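Local coordinates for manganese-containing pseudocatalase (Thermus thermophilus, PDB 2V8T), which catalyses the breakdown of hydrogen peroxide to water and oxygen at a pair of manganese ions bound in each subunit, at the interface of chains A and B and the interface of chains A and C. Residues are numbered along the deposited sequence; one frame, centred on the assembly and turned at random. Chains: chain A/B/C, Manganese-containing pseudocatalase.

Contact 1: the interface of chains A and B. Residues chain A 55, 57-59, 243, 246-247; chain B 294, 297-298.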
loop_
_atom_site.group_PDB
_atom_site.type_symbol
_atom_site.label_atom_id
_atom_site.label_comp_id
_atom_site.label_asym_id
_atom_site.label_seq_id
_atom_site.Cartn_x
_atom_site.Cartn_y
_atom_site.Cartn_z
ATOM N N ALA A 55 8.860 -7.520 36.844
ATOM C CA ALA A 55 7.997 -8.585 37.414
ATOM C C ALA A 55 7.947 -9.823 36.526
ATOM O O ALA A 55 7.699 -10.920 37.011
ATOM C CB ALA A 55 6.600 -8.038 37.651
ATOM N N LYS A 57 10.545 -10.475 34.301
ATOM C CA LYS A 57 11.891 -10.372 33.736
ATOM C C LYS A 57 12.364 -11.544 32.917
ATOM O O LYS A 57 12.991 -11.307 31.880
ATOM C CB LYS A 57 12.912 -10.018 34.835
ATOM C CG LYS A 57 14.308 -9.766 34.301
ATOM C CD LYS A 57 15.224 -9.255 35.383
ATOM C CE LYS A 57 16.593 -8.875 34.892
ATOM N NZ LYS A 57 17.265 -9.980 34.178
ATOM N N PRO A 58 12.147 -12.801 33.307
ATOM C CA PRO A 58 12.707 -13.847 32.470
ATOM C C PRO A 58 12.173 -13.790 31.034
ATOM O O PRO A 58 12.910 -14.071 30.054
ATOM C CB PRO A 58 12.239 -15.120 33.209
ATOM C CG PRO A 58 12.120 -14.662 34.686
ATOM C CD PRO A 58 11.534 -13.304 34.543
ATOM N N TYR A 59 10.910 -13.429 30.898
ATOM C CA TYR A 59 10.261 -13.344 29.578
ATOM C C TYR A 59 10.700 -12.110 28.830
ATOM O O TYR A 59 10.899 -12.152 27.596
ATOM C CB TYR A 59 8.724 -13.350 29.779
ATOM C CG TYR A 59 8.268 -14.550 30.567
ATOM C CD1 TYR A 59 8.149 -15.785 29.983
ATOM C CD2 TYR A 59 8.021 -14.442 31.934
ATOM C CE1 TYR A 59 7.814 -16.890 30.749
ATOM C CE2 TYR A 59 7.694 -15.544 32.706
ATOM C CZ TYR A 59 7.576 -16.780 32.097
ATOM O OH TYR A 59 7.221 -17.851 32.871
ATOM N N ASP A 243 19.053 -13.692 32.921
ATOM C CA ASP A 243 18.116 -14.709 33.428
ATOM C C ASP A 243 17.552 -15.576 32.306
ATOM O O ASP A 243 16.532 -16.220 32.504
ATOM C CB ASP A 243 17.023 -14.067 34.245
ATOM C CG ASP A 243 17.546 -13.363 35.470
ATOM O OD1 ASP A 243 18.492 -13.861 36.089
ATOM O OD2 ASP A 243 16.983 -12.296 35.847
ATOM N N LEU A 246 16.497 -19.324 32.979
ATOM C CA LEU A 246 15.299 -19.694 33.716
ATOM C C LEU A 246 14.232 -20.319 32.811
ATOM O O LEU A 246 13.382 -21.081 33.269
ATOM C CB LEU A 246 14.727 -18.502 34.473
ATOM C CG LEU A 246 15.675 -17.919 35.530
ATOM C CD1 LEU A 246 14.979 -16.726 36.213
ATOM C CD2 LEU A 246 16.179 -18.992 36.515
ATOM N N ILE A 247 14.257 -19.923 31.519
ATOM C CA ILE A 247 13.369 -20.476 30.498
ATOM C C ILE A 247 14.144 -21.395 29.577
ATOM O O ILE A 247 13.655 -22.463 29.181
ATOM C CB ILE A 247 12.657 -19.349 29.710
ATOM C CG1 ILE A 247 11.769 -18.514 30.616
ATOM C CG2 ILE A 247 11.888 -19.933 28.522
ATOM C CD1 ILE A 247 11.314 -17.193 29.972
ATOM N N ALA B 294 6.644 -16.224 37.442
ATOM C CA ALA B 294 7.977 -15.681 37.209
ATOM C C ALA B 294 8.804 -15.757 38.500
ATOM O O ALA B 294 9.977 -16.131 38.454
ATOM C CB ALA B 294 7.880 -14.265 36.702
ATOM N N LEU B 297 10.217 -19.159 39.103
ATOM C CA LEU B 297 11.325 -19.538 38.204
ATOM C C LEU B 297 12.652 -19.268 38.845
ATOM O O LEU B 297 13.644 -19.978 38.573
ATOM C CB LEU B 297 11.314 -18.761 36.909
ATOM C CG LEU B 297 10.192 -19.120 35.943
ATOM C CD1 LEU B 297 10.240 -18.156 34.719
ATOM C CD2 LEU B 297 10.303 -20.556 35.441
ATOM N N TYR B 298 12.732 -18.257 39.708
ATOM C CA TYR B 298 13.969 -17.883 40.418
ATOM C C TYR B 298 14.228 -18.754 41.612
ATOM O O TYR B 298 15.337 -18.835 42.083
ATOM C CB TYR B 298 13.889 -16.447 40.941
ATOM C CG TYR B 298 14.034 -15.385 39.804
ATOM C CD1 TYR B 298 12.932 -14.839 39.145
ATOM C CD2 TYR B 298 15.260 -14.935 39.386
ATOM C CE1 TYR B 298 13.060 -13.926 38.084
ATOM C CE2 TYR B 298 15.423 -14.013 38.322
ATOM C CZ TYR B 298 14.297 -13.533 37.685
ATOM O OH TYR B 298 14.408 -12.646 36.639
#

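Contact 2: the interface of chains A and B. Residues chain A 120-121, 274-277, 281-283; chain B 51, 142.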
loop_
_atom_site.group_PDB
_atom_site.type_symbol
_atom_site.label_atom_id
_atom_site.label_comp_id
_atom_site.label_asym_id
_atom_site.label_seq_id
_atom_site.Cartn_x
_atom_site.Cartn_y
_atom_site.Cartn_z
ATOM N N GLY A 120 22.086 -0.575 -6.313
ATOM C CA GLY A 120 23.272 -0.715 -7.112
ATOM C C GLY A 120 23.723 -2.179 -7.133
ATOM O O GLY A 120 24.793 -2.517 -6.630
ATOM N N ALA A 121 22.838 -3.042 -7.677
ATOM C CA ALA A 121 23.022 -4.495 -7.553
ATOM C C ALA A 121 23.209 -4.865 -6.066
ATOM O O ALA A 121 24.202 -5.491 -5.687
ATOM C CB ALA A 121 24.110 -5.039 -8.432
ATOM N N ALA A 274 30.942 -6.489 -1.731
ATOM C CA ALA A 274 30.652 -6.849 -3.115
ATOM C C ALA A 274 31.619 -6.286 -4.129
ATOM O O ALA A 274 31.532 -6.718 -5.292
ATOM C CB ALA A 274 29.226 -6.393 -3.481
ATOM N N GLY A 275 32.504 -5.379 -3.733
ATOM C CA GLY A 275 33.468 -4.863 -4.668
ATOM C C GLY A 275 32.899 -3.842 -5.610
ATOM O O GLY A 275 31.783 -3.332 -5.443
ATOM N N HIS A 276 33.654 -3.513 -6.651
ATOM C CA HIS A 276 33.245 -2.492 -7.612
ATOM C C HIS A 276 32.325 -3.091 -8.663
ATOM O O HIS A 276 32.620 -4.133 -9.229
ATOM C CB HIS A 276 34.502 -1.926 -8.261
ATOM C CG HIS A 276 34.286 -0.810 -9.217
ATOM N ND1 HIS A 276 35.178 -0.617 -10.264
ATOM C CD2 HIS A 276 33.325 0.158 -9.288
ATOM C CE1 HIS A 276 34.739 0.442 -10.918
ATOM N NE2 HIS A 276 33.619 0.929 -10.372
ATOM N N ASP A 277 31.240 -2.388 -8.974
ATOM C CA ASP A 277 30.392 -2.670 -10.129
ATOM C C ASP A 277 30.221 -1.353 -10.876
ATOM O O ASP A 277 29.414 -0.491 -10.498
ATOM C CB ASP A 277 29.051 -3.293 -9.699
ATOM C CG ASP A 277 28.169 -3.734 -10.853
ATOM O OD1 ASP A 277 28.288 -3.110 -11.947
ATOM O OD2 ASP A 277 27.328 -4.646 -10.631
ATOM N N PHE A 281 27.678 2.069 -10.966
ATOM C CA PHE A 281 28.244 3.275 -10.382
ATOM C C PHE A 281 28.480 3.102 -8.861
ATOM O O PHE A 281 28.318 4.032 -8.090
ATOM C CB PHE A 281 27.430 4.528 -10.691
ATOM C CG PHE A 281 26.885 4.538 -12.090
ATOM C CD1 PHE A 281 27.747 4.587 -13.164
ATOM C CD2 PHE A 281 25.524 4.391 -12.362
ATOM C CE1 PHE A 281 27.288 4.503 -14.475
ATOM C CE2 PHE A 281 25.070 4.299 -13.667
ATOM C CZ PHE A 281 25.959 4.363 -14.724
ATOM N N ALA A 282 28.901 1.877 -8.494
ATOM C CA ALA A 282 28.871 1.476 -7.072
ATOM C C ALA A 282 30.250 0.915 -6.710
ATOM O O ALA A 282 30.654 -0.101 -7.285
ATOM C CB ALA A 282 27.752 0.463 -6.874
ATOM N N PRO A 283 30.999 1.549 -5.820
ATOM C CA PRO A 283 30.625 2.733 -5.015
ATOM C C PRO A 283 30.748 4.051 -5.779
ATOM O O PRO A 283 30.274 5.085 -5.288
ATOM C CB PRO A 283 31.646 2.674 -3.862
ATOM C CG PRO A 283 32.875 2.043 -4.481
ATOM C CD PRO A 283 32.342 1.040 -5.455
ATOM N N ARG B 51 30.016 -0.911 -0.617
ATOM C CA ARG B 51 31.120 -1.431 -1.437
ATOM C C ARG B 51 32.362 -0.597 -1.126
ATOM O O ARG B 51 32.329 0.637 -1.102
ATOM C CB ARG B 51 30.793 -1.343 -2.905
ATOM C CG ARG B 51 29.652 -2.277 -3.300
ATOM C CD ARG B 51 29.083 -1.845 -4.630
ATOM N NE ARG B 51 27.957 -2.645 -5.093
ATOM C CZ ARG B 51 28.053 -3.696 -5.858
ATOM N NH1 ARG B 51 29.228 -4.159 -6.266
ATOM N NH2 ARG B 51 26.958 -4.347 -6.249
ATOM N N GLY B 142 23.944 2.217 -3.621
ATOM C CA GLY B 142 25.301 1.722 -3.829
ATOM C C GLY B 142 26.315 2.801 -4.200
ATOM O O GLY B 142 27.522 2.491 -4.160
HETATM O O HOH W 1 27.420 -6.172 -8.451
#

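Contact 3: the interface of chains A and C. Residues chain A 202-204, 206-207; chain C 202-204, 207.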
loop_
_atom_site.group_PDB
_atom_site.type_symbol
_atom_site.label_atom_id
_atom_site.label_comp_id
_atom_site.label_asym_id
_atom_site.label_seq_id
_atom_site.Cartn_x
_atom_site.Cartn_y
_atom_site.Cartn_z
ATOM N N VAL A 202 0.799 -25.732 28.608
ATOM C CA VAL A 202 0.589 -26.430 27.336
ATOM C C VAL A 202 1.969 -26.727 26.737
ATOM O O VAL A 202 2.816 -25.833 26.647
ATOM C CB VAL A 202 -0.235 -25.563 26.385
ATOM C CG1 VAL A 202 -0.392 -26.232 25.021
ATOM C CG2 VAL A 202 -1.624 -25.255 27.020
ATOM N N GLU A 203 2.148 -27.981 26.338
ATOM C CA GLU A 203 3.457 -28.493 25.935
ATOM C C GLU A 203 3.776 -28.146 24.485
ATOM O O GLU A 203 3.881 -28.998 23.606
ATOM C CB GLU A 203 3.517 -30.010 26.142
ATOM C CG GLU A 203 3.375 -30.351 27.628
ATOM C CD GLU A 203 3.454 -31.843 27.901
ATOM O OE1 GLU A 203 3.876 -32.615 26.977
ATOM O OE2 GLU A 203 3.097 -32.198 29.057
ATOM N N MET A 204 3.929 -26.839 24.220
ATOM C CA MET A 204 4.083 -26.363 22.849
ATOM C C MET A 204 5.234 -26.979 22.127
ATOM O O MET A 204 5.174 -27.195 20.898
ATOM C CB MET A 204 4.194 -24.841 22.846
ATOM C CG MET A 204 2.937 -24.124 23.233
ATOM S SD MET A 204 1.510 -24.492 22.205
ATOM C CE MET A 204 2.041 -23.778 20.646
ATOM N N LYS A 206 6.181 -29.914 22.040
ATOM C CA LYS A 206 5.834 -31.194 21.512
ATOM C C LYS A 206 5.217 -31.130 20.101
ATOM O O LYS A 206 5.161 -32.128 19.400
ATOM C CB LYS A 206 4.819 -31.895 22.449
ATOM C CG LYS A 206 4.145 -33.196 21.981
ATOM C CD LYS A 206 3.194 -33.735 23.022
ATOM C CE LYS A 206 2.365 -34.867 22.439
ATOM N NZ LYS A 206 1.520 -35.314 23.612
ATOM N N MET A 207 4.798 -29.945 19.691
ATOM C CA MET A 207 4.297 -29.744 18.336
ATOM C C MET A 207 5.411 -29.693 17.310
ATOM O O MET A 207 5.168 -29.818 16.121
ATOM C CB MET A 207 3.495 -28.275 18.251
ATOM C CG MET A 207 2.410 -28.304 17.236
ATOM S SD MET A 207 1.576 -26.798 17.266
ATOM C CE MET A 207 0.533 -27.065 18.665
ATOM N N VAL C 202 -0.952 -31.898 21.509
ATOM C CA VAL C 202 -0.741 -30.740 22.365
ATOM C C VAL C 202 -2.118 -30.185 22.731
ATOM O O VAL C 202 -2.967 -29.945 21.858
ATOM C CB VAL C 202 0.109 -29.676 21.616
ATOM C CG1 VAL C 202 0.236 -28.446 22.501
ATOM C CG2 VAL C 202 1.474 -30.250 21.303
ATOM N N GLU C 203 -2.337 -29.950 24.034
ATOM C CA GLU C 203 -3.633 -29.616 24.581
ATOM C C GLU C 203 -3.935 -28.125 24.449
ATOM O O GLU C 203 -4.022 -27.375 25.428
ATOM C CB GLU C 203 -3.750 -30.083 26.052
ATOM C CG GLU C 203 -3.623 -31.592 26.171
ATOM C CD GLU C 203 -3.579 -32.121 27.617
ATOM O OE1 GLU C 203 -3.397 -31.376 28.605
ATOM O OE2 GLU C 203 -3.594 -33.349 27.736
ATOM N N MET C 204 -4.068 -27.664 23.201
ATOM C CA MET C 204 -4.197 -26.240 22.934
ATOM C C MET C 204 -5.362 -25.604 23.624
ATOM O O MET C 204 -5.285 -24.448 24.005
ATOM C CB MET C 204 -4.321 -26.017 21.407
ATOM C CG MET C 204 -3.056 -26.316 20.638
ATOM S SD MET C 204 -1.616 -25.358 21.164
ATOM C CE MET C 204 -2.121 -23.703 20.679
ATOM N N MET C 207 -4.920 -23.611 26.932
ATOM C CA MET C 207 -4.435 -22.258 26.921
ATOM C C MET C 207 -5.549 -21.236 27.014
ATOM O O MET C 207 -5.283 -20.064 27.317
ATOM C CB MET C 207 -3.618 -21.940 25.502
ATOM C CG MET C 207 -2.575 -20.948 25.655
ATOM S SD MET C 207 -1.734 -20.817 24.139
ATOM C CE MET C 207 -0.708 -22.260 24.207
HETATM O O HOH W 2 -0.099 -30.135 26.194
#

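Contact 1: the interface of chains A and B
The C-terminal helix 288-298 of chain B ends with B:Leu297 and B:Tyr298 against the first turn of A helix 57-85 and the short 3-10 turn 244-246. B:Tyr298 buries the most surface in this patch. Its CG lies anti to the carbonyl carbon (chi1 -74°), and the phenol reaches over A:Leu246 toward A:Pro58 and A:Asp243. Methyl CD1 of A:Leu246 sits over the middle of one ring face, 3.4 Å above the plane. The pyrrolidine of A:Pro58 meets the ring tip to tip, its CG 3.6 Å from B:Tyr298 CE1. At the far end the phenol OH donates to carboxylate atom OD2 of A:Asp243 over 2.7 Å, the carboxylate turned 90° to the ring. The side-chain amine NZ of A:Lys57 reaches that same OD2 at 2.9 Å as a salt bridge within chain A. The two donors come from opposite faces of the carboxylate plane, so one oxygen is gripped twice, and the lysine probably helps to balance its charge. One residue earlier in the helix, B:Leu297 CD1 packs 3.6 Å from the phenol OH of A:Tyr59. The patch pins the end of one subunit's C-terminal helix to its neighbour in the deposited assembly, and probably helps hold the A-B pair together.

Contact 2: the interface of chains A and B
In this manganese catalase family member, B:Arg51 enters a pocket of the neighbouring subunit lined by the carbonyls of A:Gly120, A:Ala121 and A:Gly275, the last in the segment 274-283; its chain, extended from CG to NE (chi3 -178°), carries the guanidinium to them. Hydrogen bonds fix the guanidinium: NH1 donates to the carbonyl O of A:Gly275 at 2.8 Å, nearly straight at the hydrogen (164°); the oxygen lies close to the guanidinium plane, although the donor stands above the carbonyl plane. NH2 gives a more bent bond to the carbonyl O of A:Gly120 at 2.9 Å, reached in the plane of that carbonyl but tilted from the guanidinium, and a weak one to A:Ala121 O. A water at the guanidinium edge, 2.9 Å from B:Arg51 NH2, carries the link on to carboxylate OD2 of A:Asp277. The carboxylate and guanidinium do not touch directly, but their opposite charges probably still favour each other across this water. Apolar contacts flank the polar ones. Methyl CB of A:Ala274 lies over one guanidinium face, toward its rim, 3.6 Å above the plane. Farther back, CB of A:Ala282 meets the arginine CD at 3.5 Å, while the ring of A:Pro283, which follows a cis peptide bond, crosses the arginine chain at about a right angle.

Contact 3: the interface of chains A and C
A:Val202 and C:Val202 meet methyl to methyl across a two-fold axis in the deposited assembly of this manganese catalase, a homotypic apolar contact just ahead of the 3-10 turn 204-207 in each chain. With CG1 anti to the backbone N (chi1 176°), each valine points that methyl at its twin, and the two CG1 atoms come to 3.4 Å, tighter than usual for carbon. The other branch lies along the partner's backbone: CG2 of C:Val202 is 3.6 Å from the carbonyl O of A:Glu203, and it also passes CB of A:Lys206, the two side chains sliding past each other in opposite directions. Beside the valines, A:Met204 and C:Met204 cross at about a right angle with their thioether SD atoms 3.4 Å apart. Bends at chi2 (-58°) and chi3 (-66°) fold each chain, with its sulfur turned to the partner's. The methyl CE of A:Met207 reaches across to 3.7 Å from C:Met204 SD and 4.0 Å from C:Val202 CB, and its twin does the same in return. An alanine in place of C:Met204 removes its sulfur, which would probably leave A:Met204 SD and A:Met207 CE each short of one neighbour and open a gap beside the valines. A shared water, 3.1 Å from A:Glu203 N, also bonds C:Glu203 N.

Contacts 1 and 2 belong to the same A-B interface, the centres of their C-alpha atoms about 46 Å apart, and share no residue. Because that interface is two-fold symmetric, each recurs with the chains exchanged, fastening the pair at widely separated points. Contact 1 uses the C-terminal helix of B, contact 2 the segment of A just before the equivalent helix of A. A:Ala55 and B:Arg51 lie in the same connection, between helices 36-49 and 57-85, in different copies. Contact 3 joins A to another neighbour, its C-alpha centre about 20 Å from that of contact 1 and 49 Å from that of contact 2, as suits the deposited six-subunit assembly.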